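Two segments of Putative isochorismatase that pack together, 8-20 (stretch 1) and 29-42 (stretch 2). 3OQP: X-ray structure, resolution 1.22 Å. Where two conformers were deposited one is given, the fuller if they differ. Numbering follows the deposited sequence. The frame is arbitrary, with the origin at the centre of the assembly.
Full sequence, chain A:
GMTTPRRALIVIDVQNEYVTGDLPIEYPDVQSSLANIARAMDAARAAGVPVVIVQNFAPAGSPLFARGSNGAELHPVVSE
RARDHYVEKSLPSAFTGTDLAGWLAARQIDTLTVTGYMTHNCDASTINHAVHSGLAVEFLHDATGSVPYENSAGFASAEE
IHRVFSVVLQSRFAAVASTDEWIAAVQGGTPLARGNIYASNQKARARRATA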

# COMPACT_ATOMS: atom_id res chain seq x y z
N ALA A 8 -1.76 -11.79 16.96
CA ALA A 8 -1.73 -10.58 17.78
C ALA A 8 -2.75 -9.64 17.10
O ALA A 8 -2.72 -9.47 15.90
CB ALA A 8 -0.32 -9.91 17.90
N LEU A 9 -3.55 -8.97 17.90
CA LEU A 9 -4.43 -7.92 17.40
C LEU A 9 -3.72 -6.56 17.57
O LEU A 9 -3.38 -6.17 18.69
CB LEU A 9 -5.73 -7.92 18.22
CG LEU A 9 -6.74 -6.86 17.81
CD1 LEU A 9 -7.31 -7.18 16.44
CD2 LEU A 9 -7.84 -6.72 18.91
N ILE A 10 -3.53 -5.84 16.46
CA ILE A 10 -2.93 -4.49 16.55
C ILE A 10 -4.02 -3.47 16.23
O ILE A 10 -4.82 -3.69 15.29
CB ILE A 10 -1.74 -4.38 15.60
CG1 ILE A 10 -0.94 -3.11 15.89
CG2 ILE A 10 -2.11 -4.50 14.13
CD1 ILE A 10 0.45 -3.10 15.25
N VAL A 11 -4.16 -2.49 17.09
CA VAL A 11 -5.19 -1.49 17.06
C VAL A 11 -4.53 -0.19 16.70
O VAL A 11 -3.85 0.43 17.56
CB VAL A 11 -5.88 -1.41 18.44
CG1 VAL A 11 -7.02 -0.43 18.39
CG2 VAL A 11 -6.43 -2.82 18.80
N ILE A 12 -4.57 0.24 15.45
CA ILE A 12 -3.73 1.30 14.91
C ILE A 12 -4.42 2.64 14.97
O ILE A 12 -5.48 2.87 14.35
CB ILE A 12 -3.31 1.00 13.45
CG1 ILE A 12 -2.52 -0.32 13.41
CG2 ILE A 12 -2.46 2.14 12.92
CD1 ILE A 12 -2.05 -0.76 12.03
N ASP A 13 -3.83 3.55 15.73
CA ASP A 13 -4.16 4.98 15.72
C ASP A 13 -5.65 5.26 15.92
O ASP A 13 -6.23 6.13 15.24
CB ASP A 13 -3.66 5.67 14.46
CG ASP A 13 -2.14 5.56 14.28
OD1 ASP A 13 -1.43 5.03 15.15
OD2 ASP A 13 -1.65 6.03 13.20
N VAL A 14 -6.25 4.62 16.92
CA VAL A 14 -7.62 4.86 17.26
C VAL A 14 -7.71 6.02 18.22
O VAL A 14 -7.84 5.87 19.43
CB VAL A 14 -8.35 3.52 17.68
CG1 VAL A 14 -9.83 3.82 18.09
CG2 VAL A 14 -8.29 2.42 16.59
N GLN A 15 -7.60 7.19 17.58
CA GLN A 15 -7.43 8.47 18.22
C GLN A 15 -8.52 9.44 17.88
O GLN A 15 -9.24 9.30 16.86
CB GLN A 15 -6.07 9.01 17.76
CG GLN A 15 -4.87 8.26 18.38
CD GLN A 15 -3.55 8.53 17.70
OE1 GLN A 15 -3.09 7.78 16.84
NE2 GLN A 15 -2.90 9.62 18.09
N ASN A 16 -8.75 10.42 18.77
CA ASN A 16 -9.88 11.31 18.64
C ASN A 16 -9.90 12.11 17.37
O ASN A 16 -11.02 12.44 16.90
CB ASN A 16 -9.92 12.28 19.83
CG ASN A 16 -10.25 11.61 21.13
OD1 ASN A 16 -11.03 10.65 21.14
ND2 ASN A 16 -9.68 12.11 22.24
N GLU A 17 -8.77 12.36 16.73
CA GLU A 17 -8.67 13.13 15.52
C GLU A 17 -9.59 12.56 14.45
O GLU A 17 -10.14 13.29 13.62
CB GLU A 17 -7.23 13.13 14.96
CG GLU A 17 -6.94 14.24 14.04
CD GLU A 17 -6.84 15.56 14.82
OE1 GLU A 17 -5.75 15.82 15.45
OE2 GLU A 17 -7.84 16.33 14.80
N TYR A 18 -9.69 11.21 14.42
CA TYR A 18 -10.48 10.49 13.47
C TYR A 18 -12.00 10.49 13.74
O TYR A 18 -12.81 10.10 12.87
CB TYR A 18 -10.02 9.02 13.37
CG TYR A 18 -8.69 8.86 12.67
CD1 TYR A 18 -8.52 9.30 11.38
CD2 TYR A 18 -7.58 8.30 13.33
CE1 TYR A 18 -7.29 9.14 10.71
CE2 TYR A 18 -6.38 8.06 12.62
CZ TYR A 18 -6.23 8.55 11.35
OH TYR A 18 -5.06 8.35 10.66
N VAL A 19 -12.40 10.89 14.92
CA VAL A 19 -13.76 10.79 15.38
C VAL A 19 -14.36 12.15 15.61
O VAL A 19 -15.25 12.59 14.89
CB VAL A 19 -13.82 9.89 16.62
CG1 VAL A 19 -15.28 9.65 17.02
CG2 VAL A 19 -13.12 8.54 16.41
N THR A 20 -13.84 12.86 16.60
CA THR A 20 -14.31 14.20 16.96
C THR A 20 -13.45 15.30 16.40
O THR A 20 -13.83 16.48 16.47
CB THR A 20 -14.36 14.33 18.48
OG1 THR A 20 -13.07 14.07 19.04
CG2 THR A 20 -15.45 13.35 19.07
N ASP A 29 -18.85 3.69 8.41
CA ASP A 29 -19.27 4.61 9.47
C ASP A 29 -18.38 4.47 10.70
O ASP A 29 -18.16 3.37 11.19
CB ASP A 29 -20.71 4.30 9.83
CG ASP A 29 -21.25 5.23 10.89
OD1 ASP A 29 -21.74 6.34 10.56
OD2 ASP A 29 -21.19 4.84 12.06
N VAL A 30 -17.95 5.58 11.26
CA VAL A 30 -16.97 5.50 12.29
C VAL A 30 -17.51 4.93 13.59
O VAL A 30 -16.79 4.30 14.36
CB VAL A 30 -16.26 6.85 12.51
CG1 VAL A 30 -17.19 7.85 13.19
CG2 VAL A 30 -14.93 6.62 13.28
N GLN A 31 -18.77 5.19 13.90
CA GLN A 31 -19.32 4.58 15.09
C GLN A 31 -19.40 3.08 14.98
O GLN A 31 -19.18 2.36 15.95
CB GLN A 31 -20.65 5.20 15.47
CG GLN A 31 -20.57 6.68 15.85
CD GLN A 31 -19.65 6.94 17.05
OE1 GLN A 31 -19.62 6.18 18.00
NE2 GLN A 31 -18.86 8.01 16.96
N SER A 32 -19.66 2.59 13.79
CA SER A 32 -19.73 1.13 13.57
C SER A 32 -18.34 0.47 13.66
O SER A 32 -18.19 -0.67 14.10
CB SER A 32 -20.37 0.75 12.21
OG SER A 32 -19.50 0.93 11.07
N SER A 33 -17.34 1.14 13.13
CA SER A 33 -15.98 0.59 13.27
C SER A 33 -15.42 0.70 14.68
O SER A 33 -14.77 -0.23 15.14
CB SER A 33 -15.02 1.14 12.22
OG SER A 33 -14.89 2.55 12.31
N LEU A 34 -15.72 1.80 15.38
CA LEU A 34 -15.29 1.89 16.78
C LEU A 34 -15.88 0.75 17.59
O LEU A 34 -15.16 0.13 18.40
CB LEU A 34 -15.69 3.23 17.41
CG LEU A 34 -14.88 4.42 16.98
CD1 LEU A 34 -15.58 5.71 17.37
CD2 LEU A 34 -13.46 4.41 17.58
N ALA A 35 -17.16 0.44 17.37
CA ALA A 35 -17.79 -0.64 18.10
C ALA A 35 -17.14 -1.99 17.79
O ALA A 35 -16.99 -2.82 18.68
CB ALA A 35 -19.29 -0.67 17.81
N ASN A 36 -16.74 -2.19 16.54
CA ASN A 36 -16.13 -3.46 16.17
C ASN A 36 -14.72 -3.61 16.67
O ASN A 36 -14.29 -4.68 17.05
CB ASN A 36 -16.19 -3.64 14.66
CG ASN A 36 -17.57 -4.02 14.19
OD1 ASN A 36 -18.34 -4.64 14.95
ND2 ASN A 36 -17.92 -3.60 13.01
N ILE A 37 -14.01 -2.50 16.73
CA ILE A 37 -12.65 -2.42 17.37
C ILE A 37 -12.81 -2.90 18.80
O ILE A 37 -12.01 -3.73 19.29
CB ILE A 37 -12.00 -1.00 17.29
CG1 ILE A 37 -11.55 -0.71 15.84
CG2 ILE A 37 -10.78 -0.86 18.19
CD1 ILE A 37 -11.40 0.75 15.48
N ALA A 38 -13.78 -2.34 19.52
CA ALA A 38 -13.98 -2.69 20.93
C ALA A 38 -14.31 -4.19 21.06
O ALA A 38 -13.84 -4.85 21.96
CB ALA A 38 -15.11 -1.85 21.55
N ARG A 39 -15.18 -4.72 20.20
CA ARG A 39 -15.52 -6.16 20.24
C ARG A 39 -14.28 -6.99 19.98
O ARG A 39 -14.05 -7.96 20.68
CB ARG A 39 -16.60 -6.53 19.24
CG ARG A 39 -17.98 -6.02 19.53
CD ARG A 39 -19.06 -6.79 18.77
NE ARG A 39 -18.89 -6.69 17.39
CZ ARG A 39 -18.89 -7.70 16.52
NH1 ARG A 39 -18.99 -8.97 16.86
NH2 ARG A 39 -18.77 -7.38 15.28
N ALA A 40 -13.49 -6.59 19.00
CA ALA A 40 -12.28 -7.34 18.69
C ALA A 40 -11.29 -7.35 19.88
O ALA A 40 -10.76 -8.40 20.22
CB ALA A 40 -11.57 -6.76 17.45
N MSE A 41 -11.15 -6.20 20.54
CA MSE A 41 -10.29 -6.10 21.71
C MSE A 41 -10.83 -6.97 22.86
O MSE A 41 -10.07 -7.68 23.50
CB MSE A 41 -10.19 -4.65 22.20
CG MSE A 41 -9.38 -3.76 21.21
SE MSE A 41 -9.29 -1.99 21.73
CE MSE A 41 -8.22 -2.18 23.11
N ASP A 42 -12.14 -6.95 23.09
CA ASP A 42 -12.72 -7.74 24.17
C ASP A 42 -12.60 -9.21 23.89
O ASP A 42 -12.35 -10.02 24.78
CB ASP A 42 -14.17 -7.34 24.38
CG ASP A 42 -14.32 -5.97 24.98
OD1 ASP A 42 -13.35 -5.41 25.54
OD2 ASP A 42 -15.44 -5.37 24.90

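No hydrogen bond crosses between these two stretches; the whole contact, 415 Å² of buried surface summed over both sides, is made by aliphatic side chains meeting one another and, in places, backbone or amide atoms. The helix 30-42 lies over the strand 8-12 with their axes 9.7 Å apart at closest approach and their directions at 150°, close to antiparallel. The register therefore runs in reverse: Leu9 faces Met41, Val11 faces Ile37, Val14 faces Leu34 and Val19 faces Val30.

The strand supplies its part by alternation. Leu9 and Val11 point toward the helix, while Ala8, Ile10 and Ile12 are out of its reach although equally buried. On the helix, the contacting residues Val30, Gln31, Leu34, Ile37, Ala40 and Met41 recur at steps of three or four, apart from the adjacent pairs at the two ends, and so form one stripe along the surface.

At the Leu9 end of the contact, a leucine meets an alanine. Leu9 CD2 sits 4.0 Å from Ala40 CB, and the same methyl also lies against the backbone, with Leu9 CD2 3.6 Å from Ala40 O. Selenomethionine Met41 points sideways, yet its CG lies 3.9 Å from Val11 CG2. The other valine methyl turns to the residue one turn back from Met41, Val11 CG1 approaching Ile37 CG2 at 3.8 Å.

Beyond the strand the apolar line continues through a loop. Val14 spans one turn of helix with its two methyls: CG1 is 3.7 Å from Leu34 CD2, and CG2 is 3.7 Å from Ile37 CD1. Leu34 leaves the helix sideways, but its end comes nearer, and its second methyl serves another neighbour, Leu34 CD1 lying 3.9 Å from Val19 CG2.

Val19 is the most heavily covered residue, at 63 Å². Its CG2 also meets Val30 CG2 at 4.1 Å, while Val19 CG1 packs 3.9 Å from Gln31 NE2, where a polar side chain borders the apolar patch. Backbone bonds from Val19 N and Thr20 N to Asn16 O, both 2.9 Å, brace the turn that presents this valine.

Polar side chains bond within a stretch or elsewhere in the structure. Asp29 caps the helix, its OD2 accepting from Ser32 N at 3.2 Å, and Ser32 OG returns a bond to Asp29 O at 2.8 Å. Farther along, Arg39 NH2 donates to Asn36 OD1 at 2.8 Å. None of these four side chains contacts stretch 1, so the rule here is apolar packing across the contact, with hydrogen bonding left to other directions.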